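Local coordinates for catabolite control protein A (Lactococcus lactis, PDB 2O20), which probably acts as a global transcriptional regulator of carbon catabolite repression and activation, binding DNA as a LacI-family protein, at residues S60-T72 with L112-M126. The protein carries 1 engineered substitution. Sequence-based numbering, arbitrary orientation. Where two conformers were deposited one is given.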
# COMPACT_ATOMS: atom_id res chain seq x y z
N SER D 60 -24.18 28.53 11.47
CA SER D 60 -23.30 27.62 12.23
C SER D 60 -21.86 27.87 11.83
O SER D 60 -21.59 28.32 10.71
CB SER D 60 -23.67 26.15 11.97
OG SER D 60 -23.00 25.64 10.82
N LYS D 61 -20.92 27.60 12.74
CA LYS D 61 -19.52 27.67 12.36
C LYS D 61 -19.23 26.64 11.27
O LYS D 61 -19.89 25.60 11.18
CB LYS D 61 -18.58 27.47 13.56
CG LYS D 61 -17.11 27.75 13.19
CD LYS D 61 -16.19 27.75 14.39
CE LYS D 61 -14.73 27.85 13.95
NZ LYS D 61 -13.79 27.62 15.08
N ARG D 62 -18.26 26.97 10.42
CA ARG D 62 -17.73 26.05 9.43
C ARG D 62 -17.58 24.63 10.02
O ARG D 62 -17.16 24.47 11.18
CB ARG D 62 -16.36 26.58 8.99
CG ARG D 62 -15.68 25.80 7.86
CD ARG D 62 -16.46 25.93 6.58
NE ARG D 62 -16.77 27.33 6.26
CZ ARG D 62 -17.57 27.70 5.27
NH1 ARG D 62 -18.14 26.78 4.48
NH2 ARG D 62 -17.80 28.99 5.05
N THR D 63 -17.90 23.61 9.24
CA THR D 63 -17.62 22.24 9.67
C THR D 63 -16.15 22.11 10.01
O THR D 63 -15.29 22.57 9.27
CB THR D 63 -17.92 21.22 8.56
OG1 THR D 63 -19.29 21.35 8.18
CG2 THR D 63 -17.69 19.78 9.07
N THR D 64 -15.87 21.47 11.14
CA THR D 64 -14.49 21.22 11.56
C THR D 64 -13.71 20.46 10.47
O THR D 64 -14.23 19.51 9.85
CB THR D 64 -14.49 20.46 12.89
OG1 THR D 64 -15.00 21.33 13.91
CG2 THR D 64 -13.12 19.95 13.26
N THR D 65 -12.48 20.91 10.25
CA THR D 65 -11.66 20.42 9.14
C THR D 65 -10.31 20.05 9.71
O THR D 65 -9.65 20.87 10.35
CB THR D 65 -11.50 21.47 8.01
OG1 THR D 65 -12.79 21.78 7.45
CG2 THR D 65 -10.58 20.96 6.91
N VAL D 66 -9.93 18.79 9.46
CA VAL D 66 -8.66 18.21 9.85
C VAL D 66 -7.71 18.04 8.65
O VAL D 66 -8.06 17.41 7.63
CB VAL D 66 -8.85 16.89 10.63
CG1 VAL D 66 -9.40 17.20 12.02
CG2 VAL D 66 -9.79 15.96 9.93
N GLY D 67 -6.53 18.65 8.80
CA GLY D 67 -5.40 18.49 7.86
C GLY D 67 -4.52 17.31 8.27
O GLY D 67 -4.07 17.23 9.41
N VAL D 68 -4.25 16.42 7.32
CA VAL D 68 -3.37 15.24 7.58
C VAL D 68 -2.23 15.23 6.58
O VAL D 68 -2.45 15.15 5.37
CB VAL D 68 -4.16 13.90 7.47
CG1 VAL D 68 -3.28 12.72 7.87
CG2 VAL D 68 -5.44 13.94 8.31
N ILE D 69 -1.02 15.27 7.10
CA ILE D 69 0.21 15.28 6.31
C ILE D 69 0.88 13.94 6.51
O ILE D 69 1.08 13.52 7.65
CB ILE D 69 1.18 16.37 6.76
CG1 ILE D 69 0.45 17.70 6.80
CG2 ILE D 69 2.41 16.40 5.79
CD1 ILE D 69 1.22 18.84 7.32
N LEU D 70 1.22 13.29 5.40
CA LEU D 70 1.95 12.01 5.43
C LEU D 70 2.92 12.00 4.26
O LEU D 70 2.68 12.70 3.28
CB LEU D 70 0.99 10.80 5.36
CG LEU D 70 0.11 10.62 4.12
CD1 LEU D 70 -0.43 9.15 4.01
CD2 LEU D 70 -1.08 11.58 4.07
N PRO D 71 4.04 11.26 4.38
CA PRO D 71 4.99 11.22 3.25
C PRO D 71 4.33 10.79 1.93
O PRO D 71 4.44 11.48 0.92
CB PRO D 71 6.01 10.20 3.74
CG PRO D 71 6.02 10.41 5.18
CD PRO D 71 4.60 10.56 5.55
N THR D 72 3.64 9.66 1.96
CA THR D 72 2.94 9.20 0.75
C THR D 72 1.85 8.18 1.08
O THR D 72 1.98 7.35 1.98
CB THR D 72 3.91 8.60 -0.32
OG1 THR D 72 3.19 8.14 -1.47
CG2 THR D 72 4.72 7.46 0.26
N LEU D 112 1.65 23.02 5.03
CA LEU D 112 1.19 23.83 6.18
C LEU D 112 0.67 25.23 5.83
O LEU D 112 -0.28 25.72 6.44
CB LEU D 112 2.29 23.97 7.22
CG LEU D 112 2.74 22.71 7.95
CD1 LEU D 112 3.78 23.09 8.99
CD2 LEU D 112 1.58 22.00 8.61
N GLU D 113 1.29 25.88 4.85
CA GLU D 113 0.78 27.17 4.38
C GLU D 113 -0.62 27.01 3.85
O GLU D 113 -1.50 27.81 4.15
CB GLU D 113 1.68 27.75 3.28
CG GLU D 113 3.01 28.25 3.79
CD GLU D 113 3.89 28.89 2.70
OE1 GLU D 113 3.63 28.67 1.49
OE2 GLU D 113 4.84 29.60 3.09
N THR D 114 -0.82 25.97 3.04
CA THR D 114 -2.13 25.71 2.47
C THR D 114 -3.14 25.38 3.56
O THR D 114 -4.27 25.87 3.51
CB THR D 114 -2.06 24.61 1.41
OG1 THR D 114 -1.15 25.01 0.37
CG2 THR D 114 -3.43 24.37 0.79
N PHE D 115 -2.73 24.57 4.55
CA PHE D 115 -3.59 24.25 5.71
C PHE D 115 -3.95 25.48 6.56
O PHE D 115 -5.11 25.70 6.89
CB PHE D 115 -2.90 23.21 6.64
CG PHE D 115 -2.95 21.77 6.15
CD1 PHE D 115 -3.47 21.41 4.91
CD2 PHE D 115 -2.40 20.78 6.94
CE1 PHE D 115 -3.48 20.08 4.49
CE2 PHE D 115 -2.40 19.45 6.53
CZ PHE D 115 -2.95 19.10 5.31
N LEU D 116 -2.93 26.27 6.91
CA LEU D 116 -3.10 27.47 7.75
C LEU D 116 -3.94 28.52 7.02
O LEU D 116 -4.74 29.21 7.65
CB LEU D 116 -1.74 28.07 8.18
CG LEU D 116 -0.96 27.47 9.38
CD1 LEU D 116 -0.71 25.94 9.30
CD2 LEU D 116 0.39 28.20 9.55
N SER D 117 -3.79 28.62 5.70
CA SER D 117 -4.61 29.53 4.89
C SER D 117 -6.05 29.05 4.74
O SER D 117 -6.96 29.88 4.71
CB SER D 117 -4.00 29.76 3.50
OG SER D 117 -4.59 28.92 2.52
N LYS D 118 -6.24 27.73 4.60
CA LYS D 118 -7.59 27.16 4.60
C LYS D 118 -8.25 27.19 5.97
O LYS D 118 -9.41 26.88 6.09
CB LYS D 118 -7.58 25.71 4.12
CG LYS D 118 -7.40 25.51 2.65
CD LYS D 118 -7.27 24.03 2.37
CE LYS D 118 -6.86 23.74 0.95
NZ LYS D 118 -6.27 22.36 0.81
N GLN D 119 -7.49 27.56 7.00
CA GLN D 119 -8.00 27.61 8.37
C GLN D 119 -8.50 26.23 8.83
O GLN D 119 -9.60 26.08 9.40
CB GLN D 119 -9.11 28.68 8.50
CG GLN D 119 -8.64 30.13 8.44
CD GLN D 119 -9.80 31.09 8.30
OE1 GLN D 119 -10.19 31.76 9.26
NE2 GLN D 119 -10.40 31.13 7.12
N VAL D 120 -7.68 25.20 8.60
CA VAL D 120 -7.97 23.91 9.22
C VAL D 120 -7.99 24.11 10.75
O VAL D 120 -7.30 25.01 11.31
CB VAL D 120 -7.00 22.76 8.79
CG1 VAL D 120 -6.89 22.69 7.27
CG2 VAL D 120 -5.64 22.90 9.45
N ASP D 121 -8.79 23.29 11.39
CA ASP D 121 -9.05 23.36 12.82
C ASP D 121 -8.04 22.53 13.63
O ASP D 121 -7.86 22.75 14.83
CB ASP D 121 -10.49 22.91 13.09
CG ASP D 121 -11.51 23.79 12.40
OD1 ASP D 121 -11.73 24.89 12.91
OD2 ASP D 121 -12.04 23.45 11.31
N GLY D 122 -7.39 21.58 12.97
CA GLY D 122 -6.45 20.69 13.61
C GLY D 122 -5.64 19.91 12.57
O GLY D 122 -6.09 19.74 11.44
N ILE D 123 -4.43 19.50 12.96
CA ILE D 123 -3.47 18.82 12.08
C ILE D 123 -2.99 17.50 12.71
O ILE D 123 -2.61 17.46 13.87
CB ILE D 123 -2.23 19.76 11.76
CG1 ILE D 123 -2.69 20.95 10.92
CG2 ILE D 123 -1.14 19.04 11.01
CD1 ILE D 123 -1.73 22.12 10.88
N VAL D 124 -2.99 16.43 11.92
CA VAL D 124 -2.28 15.20 12.25
C VAL D 124 -1.04 15.13 11.35
O VAL D 124 -1.15 15.21 10.13
CB VAL D 124 -3.13 13.96 11.98
CG1 VAL D 124 -2.35 12.67 12.32
CG2 VAL D 124 -4.47 14.02 12.75
N TYR D 125 0.13 15.01 11.98
CA TYR D 125 1.40 14.91 11.27
C TYR D 125 2.02 13.53 11.37
O TYR D 125 2.16 12.98 12.45
CB TYR D 125 2.41 15.91 11.84
CG TYR D 125 3.78 15.82 11.20
CD1 TYR D 125 4.09 16.56 10.06
CD2 TYR D 125 4.75 14.96 11.71
CE1 TYR D 125 5.33 16.45 9.46
CE2 TYR D 125 6.01 14.84 11.10
CZ TYR D 125 6.29 15.58 9.99
OH TYR D 125 7.56 15.47 9.41
N MET D 126 2.46 13.03 10.21
CA MET D 126 3.19 11.78 10.08
C MET D 126 4.38 12.09 9.19
O MET D 126 4.28 12.89 8.27
CB MET D 126 2.31 10.72 9.41
CG MET D 126 1.29 10.01 10.29
SD MET D 126 0.15 9.05 9.24
CE MET D 126 -1.10 10.27 8.96
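Gly67 and Ile69 hydrogen-bond to Gly122, Val124 and Met126, in register with Ile123 and Tyr125, where parallel strands 65-70 and 122-125 bring their axes within 4.6 Å; donors and acceptors alternate between the two segments, the straightest bond being Ile69 N to Val124 O (168°). At the N-terminal end Asp121 grips Thr65 twice. Its backbone N donates to Thr65 O (2.8 Å), and with CG swung beside its own backbone N (chi1 -61°) the carboxylate folds back, so that OD2 takes the Thr65 N-H on its anti side, slightly out of plane. An alanine here would remove OD2 and would probably leave the Thr65 N-H without this acceptor, and Lys61 without a nearby negative charge. On the face carrying Ile69 and Ile123, Phe115 turns one ring face to Gly67 CA in a CH-pi contact, 3.8 Å to the centroid; with no side chain, Gly67 lets the ring lie against the backbone. Ile69 follows, its CG1 3.4 Å from Phe115 CE2 and its CD1 tight against Leu112 CD2. On the other face Val68 CG1 meets Met126 CE. Helix 105-118 makes the beta-alpha-beta crossover from strand 95-100 over 65-70 to 122-125 in this periplasmic-binding-protein-like domain, beside helix 132-141, and Met126 reaches helix 76-91 at Phe78.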